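Local coordinates for protein diol-dehydratase (Roseburia inulinivorans, PDB 5I2A) that probably catalyses the coenzyme B12-independent dehydration of 1,2-propanediol as a lyase of the glycyl radical enzyme family, at residues K185-E189 and D532-K536; V174-N180 and P255-A259; V49-A54 and K520-P525; D428-N432 and V443-T447. All coordinates share one frame; numbering follows the deposited sequence.

Read from the N terminus, the first segment is 49-54, which opens contact 3. Helix 171-190 then supplies both 174-180 of contact 2 and 185-189 of contact 1. Contact 2 closes first, at 255-259, so it crosses contact 1 and lies nested within contact 3. Contact 4 opens and closes between 428 and 447, inside the loops of both contacts 1 and 3. Contact 3 closes at 520-525 and contact 1 just after, at 532-536, so these two also cross. Contact 2 ties helix 171-190 to the loop before helix 262-279, contact 3 helix 49-63 to the connection after helix 489-521; contact 1 reaches the turn of contact 4 by Asp532 N, 2.9 Å from Gly445 O, probably hydrogen-bonded.

Contact 1. Residues K185-E189 and D532-K536; sequences KVRKE and DDCIK
Glu189 turns one face of its carboxylate to the backbone of Lys536, with Glu189 CD 3.9 Å from Lys536 CA, almost straight above the plane. The other flat group, the carboxylate of Asp532, is approached at OD1 by Lys185. Between them runs a helix-on-helix contact: the C-terminal end of helix 171-190 packs against the first residues of the short helix 534-537, and the side chain of Ile535 fills the space between the two by packing on Lys185, Val186 and Glu189.

Ile535 accounts for much of the 285 Å² buried here because its two branches serve different partners. CG2, anti to the backbone N, meets Glu189 CB at 3.8 Å. CG1 stands beside the backbone N (chi1 -77°) and carries CD1 to the other neighbours, 3.9 Å from Val186 CG2 and 4.0 Å from Lys185 CE. Helix 200-233 adds Ile210 beneath Val186 and Ile535, so the apolar part of the contact is backed by a third helix.

The polar ends are organised from outside. Lys203 of that same helix forms a salt bridge with Glu189 OE2 and a hydrogen bond with Lys536 O, a shared donor that is consistent with these two oxygens lying 3.7 Å apart. Asp532 OD1 also accepts from Gln170 NE2.

Lys185 is fully stretched, with CG anti to the backbone N (chi1 -178°), yet its NZ stops short of a salt bridge with Asp532 OD1. A water fills the interval, accepting from Lys185 NZ at 3.2 Å and donating to Asp532 OD1 at 2.7 Å.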
loop_
_atom_site.group_PDB
_atom_site.type_symbol
_atom_site.label_atom_id
_atom_site.label_comp_id
_atom_site.label_asym_id
_atom_site.label_seq_id
_atom_site.Cartn_x
_atom_site.Cartn_y
_atom_site.Cartn_z
ATOM N N LYS A 185 -8.463 -13.516 -21.382
ATOM C CA LYS A 185 -7.093 -13.021 -21.291
ATOM C C LYS A 185 -6.625 -13.022 -19.827
ATOM O O LYS A 185 -5.508 -13.406 -19.518
ATOM C CB LYS A 185 -7.025 -11.622 -21.889
ATOM C CG LYS A 185 -5.668 -10.935 -21.949
ATOM C CD LYS A 185 -5.831 -9.674 -22.821
ATOM C CE LYS A 185 -4.690 -8.678 -22.683
ATOM N NZ LYS A 185 -4.990 -7.454 -23.479
ATOM N N VAL A 186 -7.509 -12.603 -18.935
ATOM C CA VAL A 186 -7.200 -12.577 -17.516
ATOM C C VAL A 186 -6.962 -13.991 -16.997
ATOM O O VAL A 186 -5.963 -14.253 -16.324
ATOM C CB VAL A 186 -8.327 -11.896 -16.724
ATOM C CG1 VAL A 186 -8.145 -12.097 -15.205
ATOM C CG2 VAL A 186 -8.373 -10.417 -17.074
ATOM N N ARG A 187 -7.869 -14.904 -17.333
ATOM C CA ARG A 187 -7.750 -16.283 -16.886
ATOM C C ARG A 187 -6.487 -16.934 -17.432
ATOM O O ARG A 187 -5.839 -17.704 -16.739
ATOM C CB ARG A 187 -8.996 -17.081 -17.279
ATOM C CG ARG A 187 -10.224 -16.586 -16.539
ATOM C CD ARG A 187 -11.342 -17.601 -16.463
ATOM N NE ARG A 187 -12.394 -17.146 -15.556
ATOM C CZ ARG A 187 -13.492 -16.510 -15.950
ATOM N NH1 ARG A 187 -13.680 -16.261 -17.241
ATOM N NH2 ARG A 187 -14.405 -16.135 -15.064
ATOM N N LYS A 188 -6.112 -16.595 -18.657
ATOM C CA LYS A 188 -4.876 -17.114 -19.207
ATOM C C LYS A 188 -3.657 -16.577 -18.437
ATOM O O LYS A 188 -2.693 -17.311 -18.215
ATOM C CB LYS A 188 -4.740 -16.788 -20.684
ATOM C CG LYS A 188 -3.683 -17.645 -21.367
ATOM C CD LYS A 188 -4.334 -18.787 -22.152
ATOM C CE LYS A 188 -3.405 -19.990 -22.323
ATOM N NZ LYS A 188 -3.560 -21.008 -21.243
ATOM N N GLU A 189 -3.694 -15.317 -18.013
ATOM C CA GLU A 189 -2.575 -14.779 -17.231
ATOM C C GLU A 189 -2.527 -15.423 -15.839
ATOM O O GLU A 189 -1.451 -15.664 -15.294
ATOM C CB GLU A 189 -2.671 -13.259 -17.108
ATOM C CG GLU A 189 -1.537 -12.647 -16.315
ATOM C CD GLU A 189 -0.187 -12.854 -16.985
ATOM O OE1 GLU A 189 -0.143 -12.898 -18.231
ATOM O OE2 GLU A 189 0.819 -12.981 -16.268
ATOM N N ASP A 532 -2.772 -1.679 -21.517
ATOM C CA ASP A 532 -1.518 -2.426 -21.357
ATOM C C ASP A 532 -0.593 -1.664 -20.405
ATOM O O ASP A 532 -0.495 -0.446 -20.512
ATOM C CB ASP A 532 -0.786 -2.620 -22.682
ATOM C CG ASP A 532 -1.589 -3.391 -23.710
ATOM O OD1 ASP A 532 -2.535 -4.114 -23.350
ATOM O OD2 ASP A 532 -1.240 -3.269 -24.890
ATOM N N ASP A 533 0.127 -2.348 -19.519
ATOM C CA ASP A 533 0.216 -3.805 -19.418
ATOM C C ASP A 533 -0.306 -4.299 -18.075
ATOM O O ASP A 533 0.341 -5.123 -17.415
ATOM C CB ASP A 533 1.672 -4.259 -19.558
ATOM C CG ASP A 533 1.954 -4.969 -20.868
ATOM O OD1 ASP A 533 1.022 -5.565 -21.447
ATOM O OD2 ASP A 533 3.116 -4.926 -21.310
ATOM N N CYS A 534 -1.448 -3.776 -17.651
ATOM C CA CYS A 534 -1.908 -4.011 -16.290
ATOM C C CYS A 534 -2.131 -5.496 -15.981
ATOM O O CYS A 534 -1.704 -5.989 -14.942
ATOM C CB CYS A 534 -3.174 -3.198 -16.043
ATOM S SG CYS A 534 -2.850 -1.415 -16.151
ATOM N N ILE A 535 -2.762 -6.209 -16.904
ATOM C CA ILE A 535 -3.070 -7.621 -16.700
ATOM C C ILE A 535 -1.794 -8.436 -16.510
ATOM O O ILE A 535 -1.662 -9.182 -15.547
ATOM C CB ILE A 535 -3.903 -8.179 -17.883
ATOM C CG1 ILE A 535 -5.352 -7.716 -17.752
ATOM C CG2 ILE A 535 -3.823 -9.705 -17.949
ATOM C CD1 ILE A 535 -6.160 -7.878 -19.015
ATOM N N LYS A 536 -0.841 -8.256 -17.410
ATOM C CA LYS A 536 0.423 -8.974 -17.339
ATOM C C LYS A 536 1.245 -8.626 -16.092
ATOM O O LYS A 536 1.873 -9.495 -15.499
ATOM C CB LYS A 536 1.234 -8.689 -18.599
ATOM C CG LYS A 536 2.554 -9.415 -18.697
ATOM C CD LYS A 536 3.222 -9.088 -20.031
ATOM C CE LYS A 536 2.260 -9.353 -21.187
ATOM N NZ LYS A 536 2.754 -8.826 -22.493
HETATM O O HOH W 1 -3.335 -5.767 -21.386
#

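Contact 2. Residues V174-N180 and P255-A259; sequences VLAIGLN and PEFPA
Three backbone hydrogen bonds join helix segment 174-180 to the loop 255-259, and each lies in the carbonyl plane of its acceptor. Leu179 N donates to Pro255 O at 2.8 Å, Asn180 N to Glu256 O at 2.8 Å, and Ala259 N to Leu175 O at 3.0 Å. The first is nearly straight, with an N-H...O angle of 170°.

Around these bonds the two backbones almost touch. Gly178 CA lies 3.4 Å from Glu256 O in a CA-H...O contact, and a side chain at Gly178 would run into that same oxygen. The helix is kinked here, where Gly178 has a positive phi (73°). Pro258 packs on the turn before the kink: its CG sits 3.3 Å from Ala176 O and leans on the Ile177 carbonyl carbon. With an alanine at Pro258, the ring atoms CG and CD would be gone, which would probably leave a gap beside the Ala176 and Ile177 carbonyls and let the loop backbone turn more freely.

Pro255, in turn, packs by CB on Val174 CG1 and by CG on Leu179 CD1, with Val217 of helix 200-233 touching both Pro255 and Leu179. Farther out, Glu256 CG lies 3.5 Å above the centre of one face of the Phe257 ring, and a water donates to both Val174 O and Phe257 O.

The bonding pattern implies an exchange of partners. At the kink Leu179 N and Asn180 N lose their helical acceptors and take loop carbonyls instead, while Leu175 O, the carbonyl Leu179 would normally use, receives the loop N-H of Ala259.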
loop_
_atom_site.group_PDB
_atom_site.type_symbol
_atom_site.label_atom_id
_atom_site.label_comp_id
_atom_site.label_asym_id
_atom_site.label_seq_id
_atom_site.Cartn_x
_atom_site.Cartn_y
_atom_site.Cartn_z
ATOM N N VAL A 174 -12.475 -4.338 -26.753
ATOM C CA VAL A 174 -13.825 -4.715 -26.353
ATOM C C VAL A 174 -14.682 -5.069 -27.584
ATOM O O VAL A 174 -15.434 -6.034 -27.572
ATOM C CB VAL A 174 -14.504 -3.585 -25.541
ATOM C CG1 VAL A 174 -15.941 -3.952 -25.194
ATOM C CG2 VAL A 174 -13.698 -3.281 -24.262
ATOM N N LEU A 175 -14.553 -4.279 -28.641
ATOM C CA LEU A 175 -15.277 -4.536 -29.880
ATOM C C LEU A 175 -14.889 -5.880 -30.502
ATOM O O LEU A 175 -15.756 -6.625 -30.926
ATOM C CB LEU A 175 -15.032 -3.408 -30.889
ATOM C CG LEU A 175 -15.562 -2.032 -30.501
ATOM C CD1 LEU A 175 -15.197 -0.989 -31.538
ATOM C CD2 LEU A 175 -17.049 -2.089 -30.348
ATOM N N ALA A 176 -13.593 -6.190 -30.533
ATOM C CA ALA A 176 -13.132 -7.373 -31.242
ATOM C C ALA A 176 -13.276 -8.671 -30.431
ATOM O O ALA A 176 -13.589 -9.702 -31.003
ATOM C CB ALA A 176 -11.676 -7.181 -31.699
ATOM N N ILE A 177 -13.051 -8.646 -29.115
ATOM C CA ILE A 177 -13.111 -9.904 -28.381
ATOM C C ILE A 177 -14.155 -9.889 -27.272
ATOM O O ILE A 177 -14.433 -10.912 -26.668
ATOM C CB ILE A 177 -11.715 -10.311 -27.803
ATOM C CG1 ILE A 177 -11.255 -9.404 -26.646
ATOM C CG2 ILE A 177 -10.674 -10.367 -28.917
ATOM C CD1 ILE A 177 -9.868 -9.812 -26.053
ATOM N N GLY A 178 -14.769 -8.741 -27.032
ATOM C CA GLY A 178 -15.759 -8.638 -25.975
ATOM C C GLY A 178 -15.139 -8.661 -24.588
ATOM O O GLY A 178 -13.953 -8.949 -24.439
ATOM N N LEU A 179 -15.937 -8.349 -23.568
ATOM C CA LEU A 179 -15.474 -8.501 -22.199
ATOM C C LEU A 179 -15.279 -9.989 -21.901
ATOM O O LEU A 179 -14.507 -10.358 -21.026
ATOM C CB LEU A 179 -16.447 -7.861 -21.204
ATOM C CG LEU A 179 -16.524 -6.331 -21.295
ATOM C CD1 LEU A 179 -17.410 -5.756 -20.207
ATOM C CD2 LEU A 179 -15.131 -5.695 -21.246
ATOM N N ASN A 180 -15.971 -10.847 -22.644
ATOM C CA ASN A 180 -15.726 -12.276 -22.533
ATOM C C ASN A 180 -14.288 -12.590 -22.899
ATOM O O ASN A 180 -13.616 -13.350 -22.216
ATOM C CB ASN A 180 -16.677 -13.063 -23.423
ATOM C CG ASN A 180 -16.570 -14.536 -23.195
ATOM O OD1 ASN A 180 -16.950 -15.037 -22.136
ATOM N ND2 ASN A 180 -16.042 -15.249 -24.180
ATOM N N PRO A 255 -21.574 -5.439 -24.164
ATOM C CA PRO A 255 -20.208 -5.685 -24.612
ATOM C C PRO A 255 -19.632 -7.045 -24.193
ATOM O O PRO A 255 -18.423 -7.215 -24.296
ATOM C CB PRO A 255 -19.441 -4.545 -23.946
ATOM C CG PRO A 255 -20.135 -4.378 -22.664
ATOM C CD PRO A 255 -21.591 -4.702 -22.890
ATOM N N GLU A 256 -20.463 -7.990 -23.767
ATOM C CA GLU A 256 -19.955 -9.314 -23.409
ATOM C C GLU A 256 -19.217 -9.969 -24.578
ATOM O O GLU A 256 -18.110 -10.489 -24.414
ATOM C CB GLU A 256 -21.078 -10.244 -22.922
ATOM C CG GLU A 256 -20.576 -11.692 -22.700
ATOM C CD GLU A 256 -21.538 -12.560 -21.915
ATOM O OE1 GLU A 256 -22.749 -12.248 -21.864
ATOM O OE2 GLU A 256 -21.073 -13.555 -21.332
ATOM N N PHE A 257 -19.816 -9.900 -25.761
ATOM C CA PHE A 257 -19.294 -10.596 -26.931
ATOM C C PHE A 257 -18.805 -9.630 -28.001
ATOM O O PHE A 257 -19.128 -8.446 -27.954
ATOM C CB PHE A 257 -20.377 -11.529 -27.494
ATOM C CG PHE A 257 -20.787 -12.614 -26.536
ATOM C CD1 PHE A 257 -19.922 -13.655 -26.240
ATOM C CD2 PHE A 257 -22.031 -12.589 -25.927
ATOM C CE1 PHE A 257 -20.292 -14.659 -25.353
ATOM C CE2 PHE A 257 -22.408 -13.586 -25.041
ATOM C CZ PHE A 257 -21.533 -14.621 -24.752
ATOM N N PRO A 258 -17.999 -10.128 -28.955
ATOM C CA PRO A 258 -17.585 -9.293 -30.086
ATOM C C PRO A 258 -18.784 -8.688 -30.816
ATOM O O PRO A 258 -19.816 -9.343 -30.953
ATOM C CB PRO A 258 -16.826 -10.274 -30.989
ATOM C CG PRO A 258 -16.291 -11.311 -30.035
ATOM C CD PRO A 258 -17.360 -11.460 -28.990
ATOM N N ALA A 259 -18.651 -7.440 -31.249
ATOM C CA ALA A 259 -19.740 -6.749 -31.930
ATOM C C ALA A 259 -20.014 -7.367 -33.302
ATOM O O ALA A 259 -19.105 -7.485 -34.110
ATOM C CB ALA A 259 -19.416 -5.265 -32.077
HETATM O O HOH W 2 -18.192 -5.801 -28.175
HETATM O O HOH W 3 -18.395 -13.673 -20.627
#

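Contact 3. Residues V49-A54 and K520-P525; sequences VVMRKA and KLAPLP
Lys53 lies folded over the backbone of 521-524, and its carbons wrap round the carbonyl oxygen of Pro523. CB starts 3.7 Å from Pro523 O. CG comes closer to that oxygen, at 3.4 Å, and also faces Pro523 CD. Two successive bends (chi2 -71°, chi3 -68°) then curl the chain around the carbonyl instead of past it, so that CD faces Leu521 O as well. CE is still 3.6 Å from Pro523 O and also reaches Leu524 CD2. At the tip, NZ donates to a water at 2.9 Å, and that water passes a hydrogen to Leu521 O, also at 2.9 Å; no direct hydrogen bond joins the two segments. A methionine in place of Lys53 would probably leave the water without its charged donor and Leu521 O less firmly tied to helix 49-63.

Beside the lysine the contact is apolar and carried by prolines. Pro523 CG rests 3.8 Å from Val50 CB, while its CD meets Val49 CG1. The next proline continues the line one turn along: Pro525 CD packs on Val50 CG2, and Pro525 CG on Ala54 CB at 4.1 Å. Ser213 of helix 200-233 touches both Ala54 and Pro525 and borders the contact there.

Leu521 ends helix 489-521, Leu524 is the N-cap of the next, and Pro525 occupies the first helical position, where proline fits well because no N-H is needed there. The arrangement is that of a short helix-to-helix connection containing two prolines, between 489-521 and 525-529, packed against the first turns of helix 49-63.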
loop_
_atom_site.group_PDB
_atom_site.type_symbol
_atom_site.label_atom_id
_atom_site.label_comp_id
_atom_site.label_asym_id
_atom_site.label_seq_id
_atom_site.Cartn_x
_atom_site.Cartn_y
_atom_site.Cartn_z
ATOM N N VAL A 49 -7.946 -3.467 -0.876
ATOM C CA VAL A 49 -8.546 -2.296 -1.497
ATOM C C VAL A 49 -9.089 -2.573 -2.901
ATOM O O VAL A 49 -10.220 -2.223 -3.212
ATOM C CB VAL A 49 -7.537 -1.135 -1.603
ATOM C CG1 VAL A 49 -8.228 0.087 -2.164
ATOM C CG2 VAL A 49 -6.935 -0.818 -0.241
ATOM N N VAL A 50 -8.284 -3.203 -3.746
ATOM C CA VAL A 50 -8.686 -3.335 -5.129
ATOM C C VAL A 50 -9.894 -4.278 -5.249
ATOM O O VAL A 50 -10.729 -4.106 -6.134
ATOM C CB VAL A 50 -7.511 -3.802 -6.026
ATOM C CG1 VAL A 50 -7.140 -5.265 -5.772
ATOM C CG2 VAL A 50 -7.864 -3.588 -7.485
ATOM N N MET A 51 -9.995 -5.255 -4.348
ATOM C CA MET A 51 -11.150 -6.150 -4.331
ATOM C C MET A 51 -12.380 -5.375 -3.865
ATOM O O MET A 51 -13.479 -5.547 -4.397
ATOM C CB MET A 51 -10.904 -7.366 -3.429
ATOM C CG MET A 51 -12.107 -8.309 -3.321
ATOM S SD MET A 51 -12.708 -8.922 -4.914
ATOM C CE MET A 51 -11.260 -9.800 -5.519
ATOM N N ARG A 52 -12.189 -4.494 -2.894
ATOM C CA ARG A 52 -13.296 -3.669 -2.434
ATOM C C ARG A 52 -13.803 -2.754 -3.556
ATOM O O ARG A 52 -15.012 -2.544 -3.667
ATOM C CB ARG A 52 -12.893 -2.846 -1.214
ATOM C CG ARG A 52 -12.455 -3.717 -0.014
ATOM C CD ARG A 52 -12.155 -2.864 1.207
ATOM N NE ARG A 52 -13.361 -2.327 1.826
ATOM C CZ ARG A 52 -13.365 -1.325 2.701
ATOM N NH1 ARG A 52 -12.231 -0.733 3.044
ATOM N NH2 ARG A 52 -14.505 -0.906 3.229
ATOM N N LYS A 53 -12.894 -2.232 -4.387
ATOM C CA LYS A 53 -13.297 -1.358 -5.509
ATOM C C LYS A 53 -14.108 -2.146 -6.544
ATOM O O LYS A 53 -15.096 -1.649 -7.077
ATOM C CB LYS A 53 -12.081 -0.722 -6.209
ATOM C CG LYS A 53 -11.187 0.156 -5.347
ATOM C CD LYS A 53 -11.838 1.450 -4.982
ATOM C CE LYS A 53 -12.011 2.323 -6.221
ATOM N NZ LYS A 53 -12.855 3.478 -5.900
ATOM N N ALA A 54 -13.663 -3.369 -6.829
ATOM C CA ALA A 54 -14.344 -4.245 -7.781
ATOM C C ALA A 54 -15.744 -4.568 -7.291
ATOM O O ALA A 54 -16.706 -4.475 -8.054
ATOM C CB ALA A 54 -13.558 -5.525 -8.006
ATOM N N LYS A 520 -3.036 4.096 -3.496
ATOM C CA LYS A 520 -3.300 3.356 -2.274
ATOM C C LYS A 520 -4.777 3.122 -2.042
ATOM O O LYS A 520 -5.163 2.079 -1.542
ATOM C CB LYS A 520 -2.671 4.084 -1.076
ATOM C CG LYS A 520 -1.117 4.038 -1.119
ATOM C CD LYS A 520 -0.478 4.860 -0.018
ATOM C CE LYS A 520 1.066 4.740 -0.023
ATOM N NZ LYS A 520 1.525 3.374 0.277
ATOM N N LEU A 521 -5.611 4.078 -2.426
ATOM C CA LEU A 521 -7.016 4.004 -2.067
ATOM C C LEU A 521 -7.965 3.818 -3.256
ATOM O O LEU A 521 -9.084 3.367 -3.075
ATOM C CB LEU A 521 -7.411 5.262 -1.276
ATOM C CG LEU A 521 -6.755 5.425 0.104
ATOM C CD1 LEU A 521 -7.204 6.725 0.783
ATOM C CD2 LEU A 521 -7.070 4.215 1.002
ATOM N N ALA A 522 -7.530 4.152 -4.467
ATOM C CA ALA A 522 -8.447 4.063 -5.599
ATOM C C ALA A 522 -7.879 3.414 -6.875
ATOM O O ALA A 522 -7.943 4.018 -7.942
ATOM C CB ALA A 522 -8.986 5.478 -5.930
ATOM N N PRO A 523 -7.347 2.178 -6.770
ATOM C CA PRO A 523 -7.011 1.435 -7.989
ATOM C C PRO A 523 -8.296 1.072 -8.731
ATOM O O PRO A 523 -9.312 0.829 -8.092
ATOM C CB PRO A 523 -6.298 0.192 -7.464
ATOM C CG PRO A 523 -6.963 -0.061 -6.125
ATOM C CD PRO A 523 -7.242 1.333 -5.563
ATOM N N LEU A 524 -8.255 1.062 -10.056
ATOM C CA LEU A 524 -9.456 0.847 -10.849
ATOM C C LEU A 524 -9.298 -0.373 -11.721
ATOM O O LEU A 524 -8.647 -0.322 -12.752
ATOM C CB LEU A 524 -9.754 2.073 -11.705
ATOM C CG LEU A 524 -9.838 3.405 -10.971
ATOM C CD1 LEU A 524 -10.074 4.539 -11.966
ATOM C CD2 LEU A 524 -10.951 3.360 -9.917
ATOM N N PRO A 525 -9.882 -1.493 -11.300
ATOM C CA PRO A 525 -9.689 -2.705 -12.095
ATOM C C PRO A 525 -10.334 -2.642 -13.474
ATOM O O PRO A 525 -9.758 -3.221 -14.382
ATOM C CB PRO A 525 -10.327 -3.807 -11.238
ATOM C CG PRO A 525 -11.063 -3.102 -10.158
ATOM C CD PRO A 525 -10.466 -1.762 -9.981
HETATM O O HOH W 4 -11.735 4.502 -3.440
#

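Contact 4. Residues D428-N432 and V443-T447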
loop_
_atom_site.group_PDB
_atom_site.type_symbol
_atom_site.label_atom_id
_atom_site.label_comp_id
_atom_site.label_asym_id
_atom_site.label_seq_id
_atom_site.Cartn_x
_atom_site.Cartn_y
_atom_site.Cartn_z
ATOM N N ASP A 428 5.533 3.211 -34.532
ATOM C CA ASP A 428 4.228 2.623 -34.840
ATOM C C ASP A 428 3.170 3.088 -33.824
ATOM O O ASP A 428 2.013 3.281 -34.166
ATOM C CB ASP A 428 4.270 1.090 -34.823
ATOM C CG ASP A 428 4.996 0.482 -36.031
ATOM O OD1 ASP A 428 5.408 1.216 -36.938
ATOM O OD2 ASP A 428 5.122 -0.754 -36.066
ATOM N N GLU A 429 3.571 3.204 -32.567
ATOM C CA GLU A 429 2.640 3.608 -31.518
ATOM C C GLU A 429 2.276 5.073 -31.707
ATOM O O GLU A 429 1.114 5.435 -31.685
ATOM C CB GLU A 429 3.249 3.367 -30.132
ATOM C CG GLU A 429 3.278 1.898 -29.746
ATOM C CD GLU A 429 4.131 1.623 -28.514
ATOM O OE1 GLU A 429 4.971 2.473 -28.148
ATOM O OE2 GLU A 429 3.962 0.547 -27.922
ATOM N N ALA A 430 3.294 5.894 -31.919
ATOM C CA ALA A 430 3.128 7.330 -32.018
ATOM C C ALA A 430 2.225 7.670 -33.195
ATOM O O ALA A 430 1.402 8.578 -33.107
ATOM C CB ALA A 430 4.493 8.021 -32.162
ATOM N N ARG A 431 2.367 6.915 -34.282
ATOM C CA ARG A 431 1.547 7.125 -35.468
ATOM C C ARG A 431 0.079 6.879 -35.208
ATOM O O ARG A 431 -0.775 7.379 -35.936
ATOM C CB ARG A 431 2.006 6.220 -36.616
ATOM C CG ARG A 431 2.944 6.920 -37.559
ATOM C CD ARG A 431 3.362 6.033 -38.721
ATOM N NE ARG A 431 4.499 6.609 -39.427
ATOM C CZ ARG A 431 5.233 5.947 -40.312
ATOM N NH1 ARG A 431 4.946 4.683 -40.601
ATOM N NH2 ARG A 431 6.244 6.552 -40.921
ATOM N N ASN A 432 -0.209 6.099 -34.177
ATOM C CA ASN A 432 -1.579 5.799 -33.834
ATOM C C ASN A 432 -2.099 6.700 -32.716
ATOM O O ASN A 432 -3.057 6.355 -32.036
ATOM C CB ASN A 432 -1.715 4.334 -33.427
ATOM C CG ASN A 432 -3.154 3.888 -33.391
ATOM O OD1 ASN A 432 -3.906 4.181 -34.307
ATOM N ND2 ASN A 432 -3.560 3.226 -32.306
ATOM N N VAL A 443 -0.395 7.728 -26.746
ATOM C CA VAL A 443 -0.545 6.411 -27.372
ATOM C C VAL A 443 -1.711 5.714 -26.695
ATOM O O VAL A 443 -1.653 5.427 -25.509
ATOM C CB VAL A 443 0.741 5.567 -27.233
ATOM C CG1 VAL A 443 0.517 4.143 -27.760
ATOM C CG2 VAL A 443 1.903 6.260 -27.951
ATOM N N PRO A 444 -2.789 5.457 -27.435
ATOM C CA PRO A 444 -4.003 4.949 -26.791
ATOM C C PRO A 444 -3.854 3.511 -26.313
ATOM O O PRO A 444 -3.128 2.753 -26.925
ATOM C CB PRO A 444 -5.062 5.036 -27.913
ATOM C CG PRO A 444 -4.282 4.920 -29.155
ATOM C CD PRO A 444 -2.954 5.611 -28.886
ATOM N N GLY A 445 -4.519 3.174 -25.217
ATOM C CA GLY A 445 -4.573 1.819 -24.714
ATOM C C GLY A 445 -3.309 1.340 -24.017
ATOM O O GLY A 445 -3.207 0.166 -23.691
ATOM N N LYS A 446 -2.354 2.237 -23.794
ATOM C CA LYS A 446 -1.060 1.869 -23.222
ATOM C C LYS A 446 -0.537 2.870 -22.190
ATOM O O LYS A 446 0.595 2.748 -21.715
ATOM C CB LYS A 446 -0.003 1.731 -24.338
ATOM C CG LYS A 446 -0.290 0.625 -25.359
ATOM C CD LYS A 446 0.859 0.452 -26.354
ATOM C CE LYS A 446 0.581 -0.711 -27.291
ATOM N NZ LYS A 446 1.725 -0.968 -28.205
ATOM N N THR A 447 -1.351 3.864 -21.858
ATOM C CA THR A 447 -0.850 5.031 -21.147
ATOM C C THR A 447 -1.682 5.400 -19.918
ATOM O O THR A 447 -2.918 5.329 -19.932
ATOM C CB THR A 447 -0.777 6.252 -22.109
ATOM O OG1 THR A 447 0.050 5.924 -23.240
ATOM C CG2 THR A 447 -0.209 7.503 -21.411
HETATM O O HOH W 5 -2.185 2.297 -29.633
#
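A type II beta turn, Val443 to Lys446, leads from strand 440-442 towards strand 447-448 and packs on the end of helix 427-431. Glu429 makes the larger share of the helix's contacts, with Val443 and Lys446. Its CB rests 3.7 Å from Val443 CG1, and its extended chain takes the carboxylate on to Lys446, whose own chain is likewise extended and crosses it at about a right angle. Lys446 NZ and Glu429 OE2 form a salt bridge of 2.7 Å, in which the amine meets the anti side of the oxygen, 15° out of the carboxylate plane.

The other oxygen, Glu429 OE1, is bonded to Tyr548 OH and to Thr426 N. With both oxygens engaged, rotation of the carboxylate is restricted, and the nearby ammonium would probably stabilise its negative charge.

Asn432 makes the second junction. Its backbone O lies 3.2 Å from Pro444 CD, and its ND2 is 3.6 Å from Pro444 CG. The amide stands beside the proline because CG is anti to the backbone N (chi1 -166°). From there ND2 donates to a water at 3.1 Å, which in turn donates to Pro444 O, while Asn432 OD1 accepts from Arg289 NH1.

Just after the turn, Thr447 OG1 donates back to Val443 O at 2.9 Å, on a lone pair, and Gly445 takes the third position of the turn with positive phi, as type II turns commonly do. The short stretch between the two segments, with strands 434-436 and 440-442, carries a Gly-Cys-Val-Glu sequence, consistent with the cysteine loop of glycyl radical dehydratases; the contact thus joins the two ends of what is probably the thiyl-radical loop.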